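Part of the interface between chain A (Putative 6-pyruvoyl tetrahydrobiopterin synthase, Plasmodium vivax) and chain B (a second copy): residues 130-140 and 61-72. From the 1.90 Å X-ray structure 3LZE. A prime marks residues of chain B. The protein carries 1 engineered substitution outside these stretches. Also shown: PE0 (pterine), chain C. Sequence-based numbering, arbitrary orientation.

Chain A 130-140: KHSSTEEIGLY
Chain B 61-72: NIQGDGYVIDFS

How are the two backbones laid against each other? In chain A, residues 130-133 form a loop (His131 phi/psi -139/141, Ser133 -83/158) that leads into a helix beginning at Thr134 and running through Tyr140 with angles near -60/-45. Ser133 is its N-cap: OG accepts a weak bond of 3.3 Å from Glu136 N. Chain B makes a type I turn from Gln63′ to Gly66′, closed by Gly66′ N to Gln63′ O at 2.6 Å, and Gln63′ N reaches Tyr67′ O at 3.0 Å. The chain then continues through Val68′ (-68/-52) and Ile69′ (-154/149) to a second helix at Phe71′. The register sets His131 CA 5.6 Å from Gly66′ CA and Glu135 CA 6.6 Å from Tyr67′ CA; 493 Å² is buried in all.

Which hydrogen bonds join the chains directly? There are two, and both engage backbone atoms of chain B. Ser133, chi1 p, donates from OG to Gly66′ O at 2.7 Å, so the hydroxyl that caps the helix also holds the turn. Glu135 points toward chain B with chi1 m and chi2 at 99°, between wells; its OE2 accepts from Val68′ N at 2.8 Å and 160°. Tyr67′ N, by contrast, turns back to Asp65′ OD1 at 3.1 Å.

Why does the turn end in glycine beside His131? Gly66′ adopts 92/2, where a side chain would jam against the preceding carbonyl, and an ideal CB would also lie 2.5 Å from His131 ND1. The bare CA instead sits 3.3 Å from that ND1. His131 (chi1 m, chi2 94°) is fixed by ND1 donating to Glu136 OE2 at 2.6 Å and 174°, while Glu136 OE1 accepts from Lys130 N at 2.8 Å and His131 N at 3.0 Å. One face of the imidazole carries Asp65′ O and Gly66′ N; Gly64′ O lies at its edge, 3.0 Å from His131 CE1. Although His131 NE2 is 3.2 Å from Gly64′ O, the angle is too poor for a hydrogen bond.

Where do apolar groups meet? Ile62′ (m, t) points toward the helix, its CD1 3.7 Å from CD1 of Leu139 (m, t) and 3.8 Å from Glu135 CB. Tyr67′ CA-to-CB points away, yet its ring edge meets chain A, with CE1 3.9 Å from Ser133 CB.

How does the pterine bridge the two chains? Glu135 grips it with both carboxylate oxygens, OE1 accepting from PE0 N2 at 3.0 Å and OE2 from PE0 N6 at 3.1 Å, while Thr134 N donates to PE0 O4 at 3.0 Å. From chain B, Ile69′ O accepts from PE0 N6 at 2.8 Å and Phe71′ N donates to PE0 N1 at 3.1 Å. The ring of Tyr67′ (chi1 m, chi2 -18°) presents a face to PE0 C3, and that of Phe71′ (m, -59°) a face to PE0 N6.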

ATOM      1  N   LYS A 130      -0.232 -28.898 -14.678  1.00 43.30           N
ATOM      2  CA  LYS A 130       0.863 -29.169 -15.606  1.00 43.98           C
ATOM      3  C   LYS A 130       2.095 -28.280 -15.411  1.00 43.87           C
ATOM      4  O   LYS A 130       3.248 -28.705 -15.700  1.00 41.47           O
ATOM      5  CB  LYS A 130       0.359 -29.026 -17.035  1.00 46.62           C
ATOM      6  CG  LYS A 130      -0.742 -29.972 -17.386  1.00 54.05           C
ATOM      7  CD  LYS A 130      -1.029 -29.963 -18.925  1.00 60.18           C
ATOM      8  CE  LYS A 130       0.225 -30.353 -19.740  1.00 66.23           C
ATOM      9  NZ  LYS A 130      -0.034 -31.104 -21.036  1.00 68.81           N
ATOM     10  N   HIS A 131       1.846 -27.043 -14.979  1.00 44.25           N
ATOM     11  CA  HIS A 131       2.898 -26.040 -14.761  1.00 41.80           C
ATOM     12  C   HIS A 131       2.573 -25.314 -13.495  1.00 37.53           C
ATOM     13  O   HIS A 131       1.396 -25.067 -13.238  1.00 40.46           O
ATOM     14  CB  HIS A 131       2.962 -25.024 -15.892  1.00 41.50           C
ATOM     15  CG  HIS A 131       2.894 -25.637 -17.261  1.00 46.98           C
ATOM     16  ND1 HIS A 131       1.708 -25.777 -17.938  1.00 45.90           N
ATOM     17  CD2 HIS A 131       3.861 -26.084 -18.098  1.00 51.04           C
ATOM     18  CE1 HIS A 131       1.932 -26.328 -19.120  1.00 51.25           C
ATOM     19  NE2 HIS A 131       3.233 -26.521 -19.246  1.00 49.70           N
ATOM     20  N   SER A 132       3.607 -25.005 -12.695  1.00 38.35           N
ATOM     21  CA  SER A 132       3.445 -24.205 -11.499  1.00 38.66           C
ATOM     22  C   SER A 132       3.387 -22.703 -11.851  1.00 42.15           C
ATOM     23  O   SER A 132       4.027 -21.868 -11.194  1.00 39.83           O
ATOM     24  CB  SER A 132       4.574 -24.507 -10.489  1.00 40.53           C
ATOM     25  OG  SER A 132       5.864 -24.234 -11.023  1.00 40.67           O
ATOM     26  N   SER A 133       2.615 -22.375 -12.886  1.00 40.26           N
ATOM     27  CA  SER A 133       2.335 -21.001 -13.242  1.00 40.74           C
ATOM     28  C   SER A 133       1.197 -20.432 -12.412  1.00 43.69           C
ATOM     29  O   SER A 133       0.337 -21.154 -11.903  1.00 39.12           O
ATOM     30  CB  SER A 133       1.924 -20.909 -14.727  1.00 44.15           C
ATOM     31  OG  SER A 133       0.683 -21.555 -14.934  1.00 42.27           O
ATOM     32  N   THR A 134       1.163 -19.105 -12.326  1.00 41.96           N
ATOM     33  CA  THR A 134       0.158 -18.421 -11.552  1.00 41.59           C
ATOM     34  C   THR A 134      -1.254 -18.748 -12.011  1.00 41.14           C
ATOM     35  O   THR A 134      -2.165 -18.926 -11.216  1.00 41.25           O
ATOM     36  CB  THR A 134       0.457 -16.907 -11.612  1.00 46.93           C
ATOM     37  OG1 THR A 134       1.836 -16.734 -11.258  1.00 51.07           O
ATOM     38  CG2 THR A 134      -0.368 -16.159 -10.651  1.00 42.29           C
ATOM     39  N   GLU A 135      -1.419 -18.828 -13.313  1.00 37.28           N
ATOM     40  CA  GLU A 135      -2.689 -19.163 -13.932  1.00 41.79           C
ATOM     41  C   GLU A 135      -3.246 -20.556 -13.523  1.00 41.23           C
ATOM     42  O   GLU A 135      -4.421 -20.689 -13.166  1.00 38.65           O
ATOM     43  CB  GLU A 135      -2.493 -19.192 -15.435  1.00 41.16           C
ATOM     44  CG  GLU A 135      -2.303 -17.845 -16.098  1.00 48.91           C
ATOM     45  CD  GLU A 135      -0.860 -17.481 -16.391  1.00 47.99           C
ATOM     46  OE1 GLU A 135      -0.005 -17.735 -15.547  1.00 44.55           O
ATOM     47  OE2 GLU A 135      -0.589 -16.885 -17.454  1.00 46.22           O
ATOM     48  N   GLU A 136      -2.392 -21.570 -13.606  1.00 40.87           N
ATOM     49  CA  GLU A 136      -2.798 -22.948 -13.272  1.00 40.39           C
ATOM     50  C   GLU A 136      -2.973 -23.137 -11.788  1.00 35.56           C
ATOM     51  O   GLU A 136      -3.852 -23.852 -11.375  1.00 38.17           O
ATOM     52  CB  GLU A 136      -1.850 -23.970 -13.842  1.00 38.61           C
ATOM     53  CG  GLU A 136      -1.992 -24.072 -15.358  1.00 40.55           C
ATOM     54  CD  GLU A 136      -1.140 -25.174 -15.980  1.00 47.07           C
ATOM     55  OE1 GLU A 136      -1.075 -26.282 -15.414  1.00 47.78           O
ATOM     56  OE2 GLU A 136      -0.531 -24.934 -17.035  1.00 45.99           O
ATOM     57  N   ILE A 137      -2.157 -22.471 -10.997  1.00 38.66           N
ATOM     58  CA  ILE A 137      -2.318 -22.472  -9.560  1.00 39.55           C
ATOM     59  C   ILE A 137      -3.641 -21.785  -9.173  1.00 37.85           C
ATOM     60  O   ILE A 137      -4.376 -22.308  -8.347  1.00 36.93           O
ATOM     61  CB  ILE A 137      -1.136 -21.790  -8.856  1.00 35.84           C
ATOM     62  CG1 ILE A 137       0.132 -22.650  -8.972  1.00 37.04           C
ATOM     63  CG2 ILE A 137      -1.453 -21.512  -7.412  1.00 41.89           C
ATOM     64  CD1 ILE A 137       1.477 -21.844  -8.553  1.00 33.61           C
ATOM     65  N   GLY A 138      -3.971 -20.674  -9.832  1.00 39.39           N
ATOM     66  CA  GLY A 138      -5.269 -20.002  -9.644  1.00 39.42           C
ATOM     67  C   GLY A 138      -6.457 -20.928  -9.920  1.00 42.24           C
ATOM     68  O   GLY A 138      -7.395 -20.992  -9.132  1.00 38.77           O
ATOM     69  N   LEU A 139      -6.450 -21.633 -11.049  1.00 42.66           N
ATOM     70  CA  LEU A 139      -7.551 -22.588 -11.344  1.00 43.49           C
ATOM     71  C   LEU A 139      -7.662 -23.674 -10.257  1.00 40.88           C
ATOM     72  O   LEU A 139      -8.743 -24.022  -9.842  1.00 43.89           O
ATOM     73  CB  LEU A 139      -7.349 -23.289 -12.681  1.00 45.38           C
ATOM     74  CG  LEU A 139      -7.636 -22.549 -13.988  1.00 58.14           C
ATOM     75  CD1 LEU A 139      -7.278 -23.509 -15.127  1.00 60.32           C
ATOM     76  CD2 LEU A 139      -9.105 -22.052 -14.104  1.00 54.69           C
ATOM     77  N   TYR A 140      -6.530 -24.201  -9.818  1.00 38.89           N
ATOM     78  CA  TYR A 140      -6.502 -25.207  -8.761  1.00 37.37           C
ATOM     79  C   TYR A 140      -7.119 -24.656  -7.456  1.00 42.56           C
ATOM     80  O   TYR A 140      -7.934 -25.309  -6.840  1.00 42.22           O
ATOM     81  CB  TYR A 140      -5.062 -25.688  -8.496  1.00 38.98           C
ATOM     82  CG  TYR A 140      -4.971 -26.545  -7.265  1.00 38.67           C
ATOM     83  CD1 TYR A 140      -5.465 -27.847  -7.276  1.00 42.67           C
ATOM     84  CD2 TYR A 140      -4.450 -26.046  -6.065  1.00 39.68           C
ATOM     85  CE1 TYR A 140      -5.406 -28.654  -6.117  1.00 44.33           C
ATOM     86  CE2 TYR A 140      -4.396 -26.829  -4.930  1.00 39.32           C
ATOM     87  CZ  TYR A 140      -4.850 -28.143  -4.965  1.00 43.94           C
ATOM     88  OH  TYR A 140      -4.790 -28.904  -3.810  1.00 46.54           O
TER
ATOM     89  N   ASN B  61      -6.757 -17.419 -23.273  1.00 53.90           N
ATOM     90  CA  ASN B  61      -6.723 -18.773 -22.757  1.00 52.17           C
ATOM     91  C   ASN B  61      -5.313 -19.141 -22.350  1.00 50.43           C
ATOM     92  O   ASN B  61      -4.326 -18.699 -22.963  1.00 49.15           O
ATOM     93  CB  ASN B  61      -7.231 -19.784 -23.795  1.00 58.97           C
ATOM     94  CG  ASN B  61      -8.661 -19.500 -24.257  1.00 54.59           C
ATOM     95  OD1 ASN B  61      -9.553 -19.262 -23.459  1.00 65.03           O
ATOM     96  ND2 ASN B  61      -8.866 -19.524 -25.554  1.00 66.09           N
ATOM     97  N   ILE B  62      -5.244 -19.962 -21.318  1.00 45.84           N
ATOM     98  CA  ILE B  62      -3.999 -20.523 -20.828  1.00 49.30           C
ATOM     99  C   ILE B  62      -3.477 -21.417 -21.942  1.00 53.91           C
ATOM    100  O   ILE B  62      -4.218 -22.258 -22.441  1.00 54.90           O
ATOM    101  CB  ILE B  62      -4.234 -21.334 -19.556  1.00 49.60           C
ATOM    102  CG1 ILE B  62      -4.920 -20.475 -18.464  1.00 45.90           C
ATOM    103  CG2 ILE B  62      -2.925 -21.922 -19.040  1.00 50.32           C
ATOM    104  CD1 ILE B  62      -5.192 -21.288 -17.171  1.00 47.80           C
ATOM    105  N   GLN B  63      -2.230 -21.190 -22.354  1.00 51.80           N
ATOM    106  CA  GLN B  63      -1.598 -21.947 -23.449  1.00 50.84           C
ATOM    107  C   GLN B  63      -0.836 -23.192 -22.945  1.00 49.45           C
ATOM    108  O   GLN B  63      -0.611 -23.365 -21.715  1.00 45.41           O
ATOM    109  CB  GLN B  63      -0.670 -21.011 -24.227  1.00 50.24           C
ATOM    110  CG  GLN B  63      -1.396 -19.772 -24.770  1.00 54.03           C
ATOM    111  CD  GLN B  63      -2.483 -20.163 -25.777  1.00 60.37           C
ATOM    112  OE1 GLN B  63      -2.173 -20.788 -26.780  1.00 55.53           O
ATOM    113  NE2 GLN B  63      -3.756 -19.823 -25.491  1.00 52.18           N
ATOM    114  N   GLY B  64      -0.408 -24.037 -23.892  1.00 51.34           N
ATOM    115  CA  GLY B  64       0.186 -25.350 -23.588  1.00 50.18           C
ATOM    116  C   GLY B  64       1.461 -25.187 -22.766  1.00 51.74           C
ATOM    117  O   GLY B  64       1.891 -26.108 -22.094  1.00 52.20           O
ATOM    118  N   ASP B  65       2.042 -23.982 -22.794  1.00 52.96           N
ATOM    119  CA  ASP B  65       3.183 -23.661 -21.950  1.00 51.31           C
ATOM    120  C   ASP B  65       2.807 -23.202 -20.516  1.00 50.57           C
ATOM    121  O   ASP B  65       3.674 -23.049 -19.648  1.00 47.88           O
ATOM    122  CB  ASP B  65       4.132 -22.706 -22.694  1.00 51.97           C
ATOM    123  CG  ASP B  65       3.591 -21.292 -22.839  1.00 52.97           C
ATOM    124  OD1 ASP B  65       2.560 -20.930 -22.217  1.00 49.92           O
ATOM    125  OD2 ASP B  65       4.262 -20.509 -23.564  1.00 54.56           O
ATOM    126  N   GLY B  66       1.510 -23.072 -20.251  1.00 49.69           N
ATOM    127  CA  GLY B  66       0.994 -22.736 -18.904  1.00 47.41           C
ATOM    128  C   GLY B  66       0.783 -21.244 -18.617  1.00 46.11           C
ATOM    129  O   GLY B  66       0.404 -20.867 -17.498  1.00 45.93           O
ATOM    130  N   TYR B  67       1.051 -20.409 -19.616  1.00 44.60           N
ATOM    131  CA  TYR B  67       0.867 -18.958 -19.524  1.00 44.40           C
ATOM    132  C   TYR B  67      -0.202 -18.509 -20.523  1.00 42.50           C
ATOM    133  O   TYR B  67      -0.291 -19.095 -21.587  1.00 47.92           O
ATOM    134  CB  TYR B  67       2.142 -18.247 -19.947  1.00 44.05           C
ATOM    135  CG  TYR B  67       3.392 -18.437 -19.090  1.00 46.55           C
ATOM    136  CD1 TYR B  67       3.326 -18.896 -17.793  1.00 48.53           C
ATOM    137  CD2 TYR B  67       4.650 -18.110 -19.611  1.00 51.38           C
ATOM    138  CE1 TYR B  67       4.483 -19.023 -17.020  1.00 54.22           C
ATOM    139  CE2 TYR B  67       5.807 -18.238 -18.856  1.00 53.07           C
ATOM    140  CZ  TYR B  67       5.717 -18.701 -17.554  1.00 56.72           C
ATOM    141  OH  TYR B  67       6.849 -18.815 -16.762  1.00 52.10           O
ATOM    142  N   VAL B  68      -0.976 -17.452 -20.220  1.00 43.42           N
ATOM    143  CA  VAL B  68      -1.775 -16.775 -21.271  1.00 42.71           C
ATOM    144  C   VAL B  68      -0.778 -16.073 -22.221  1.00 45.72           C
ATOM    145  O   VAL B  68      -0.791 -16.271 -23.440  1.00 48.02           O
ATOM    146  CB  VAL B  68      -2.776 -15.729 -20.726  1.00 41.83           C
ATOM    147  CG1 VAL B  68      -3.530 -15.052 -21.899  1.00 48.06           C
ATOM    148  CG2 VAL B  68      -3.788 -16.362 -19.756  1.00 43.52           C
ATOM    149  N   ILE B  69       0.112 -15.296 -21.624  1.00 48.83           N
ATOM    150  CA  ILE B  69       1.259 -14.683 -22.291  1.00 48.56           C
ATOM    151  C   ILE B  69       2.309 -14.458 -21.172  1.00 45.35           C
ATOM    152  O   ILE B  69       1.938 -14.245 -20.004  1.00 49.58           O
ATOM    153  CB  ILE B  69       0.839 -13.351 -22.989  1.00 51.50           C
ATOM    154  CG1 ILE B  69       2.021 -12.678 -23.691  1.00 55.49           C
ATOM    155  CG2 ILE B  69       0.259 -12.387 -21.976  1.00 48.04           C
ATOM    156  CD1 ILE B  69       1.607 -11.535 -24.620  1.00 52.49           C
ATOM    157  N   ASP B  70       3.601 -14.512 -21.496  1.00 49.33           N
ATOM    158  CA  ASP B  70       4.668 -14.316 -20.465  1.00 51.42           C
ATOM    159  C   ASP B  70       4.619 -12.910 -19.823  1.00 52.41           C
ATOM    160  O   ASP B  70       4.698 -11.883 -20.542  1.00 51.24           O
ATOM    161  CB  ASP B  70       6.055 -14.615 -21.081  1.00 55.42           C
ATOM    162  CG  ASP B  70       7.173 -14.754 -20.030  1.00 62.80           C
ATOM    163  OD1 ASP B  70       7.061 -14.241 -18.882  1.00 55.68           O
ATOM    164  OD2 ASP B  70       8.189 -15.390 -20.370  1.00 72.84           O
ATOM    165  N   PHE B  71       4.499 -12.847 -18.478  1.00 49.47           N
ATOM    166  CA  PHE B  71       4.518 -11.549 -17.755  1.00 50.12           C
ATOM    167  C   PHE B  71       5.731 -10.666 -18.139  1.00 52.88           C
ATOM    168  O   PHE B  71       5.621  -9.437 -18.230  1.00 54.17           O
ATOM    169  CB  PHE B  71       4.587 -11.733 -16.231  1.00 51.18           C
ATOM    170  CG  PHE B  71       3.293 -12.141 -15.570  1.00 53.24           C
ATOM    171  CD1 PHE B  71       2.157 -11.361 -15.673  1.00 54.44           C
ATOM    172  CD2 PHE B  71       3.259 -13.262 -14.733  1.00 55.18           C
ATOM    173  CE1 PHE B  71       0.978 -11.712 -15.013  1.00 56.10           C
ATOM    174  CE2 PHE B  71       2.088 -13.623 -14.060  1.00 60.57           C
ATOM    175  CZ  PHE B  71       0.939 -12.847 -14.212  1.00 61.25           C
ATOM    176  N   SER B  72       6.890 -11.293 -18.327  1.00 55.63           N
ATOM    177  CA  SER B  72       8.110 -10.559 -18.692  1.00 58.35           C
ATOM    178  C   SER B  72       7.953  -9.667 -19.943  1.00 59.21           C
ATOM    179  O   SER B  72       8.506  -8.568 -19.983  1.00 57.51           O
ATOM    180  CB  SER B  72       9.268 -11.536 -18.892  1.00 62.94           C
ATOM    181  OG  SER B  72       8.994 -12.373 -19.995  1.00 65.48           O
TER
HETATM  182  C1  PE0 C 211       5.097 -16.547 -14.799  1.00 54.10           C
HETATM  183  C4  PE0 C 211       3.774 -17.007 -14.546  1.00 59.81           C
HETATM  184  O4  PE0 C 211       3.482 -17.724 -13.569  1.00 51.98           O
HETATM  185  N2  PE0 C 211       2.749 -16.630 -15.436  1.00 46.31           N
HETATM  186  C3  PE0 C 211       3.076 -15.829 -16.588  1.00 52.71           C
HETATM  187  N6  PE0 C 211       2.130 -15.464 -17.460  1.00 42.68           N
HETATM  188  N1  PE0 C 211       4.345 -15.420 -16.798  1.00 50.03           N
HETATM  189  C2  PE0 C 211       5.349 -15.763 -15.940  1.00 57.14           C
HETATM  190  N3  PE0 C 211       6.609 -15.331 -16.180  1.00 63.15           N
HETATM  191  C6  PE0 C 211       7.620 -15.653 -15.364  1.00 71.09           C
HETATM  192  C5  PE0 C 211       7.374 -16.450 -14.237  1.00 67.72           C
HETATM  193  N4  PE0 C 211       6.139 -16.882 -13.986  1.00 61.83           N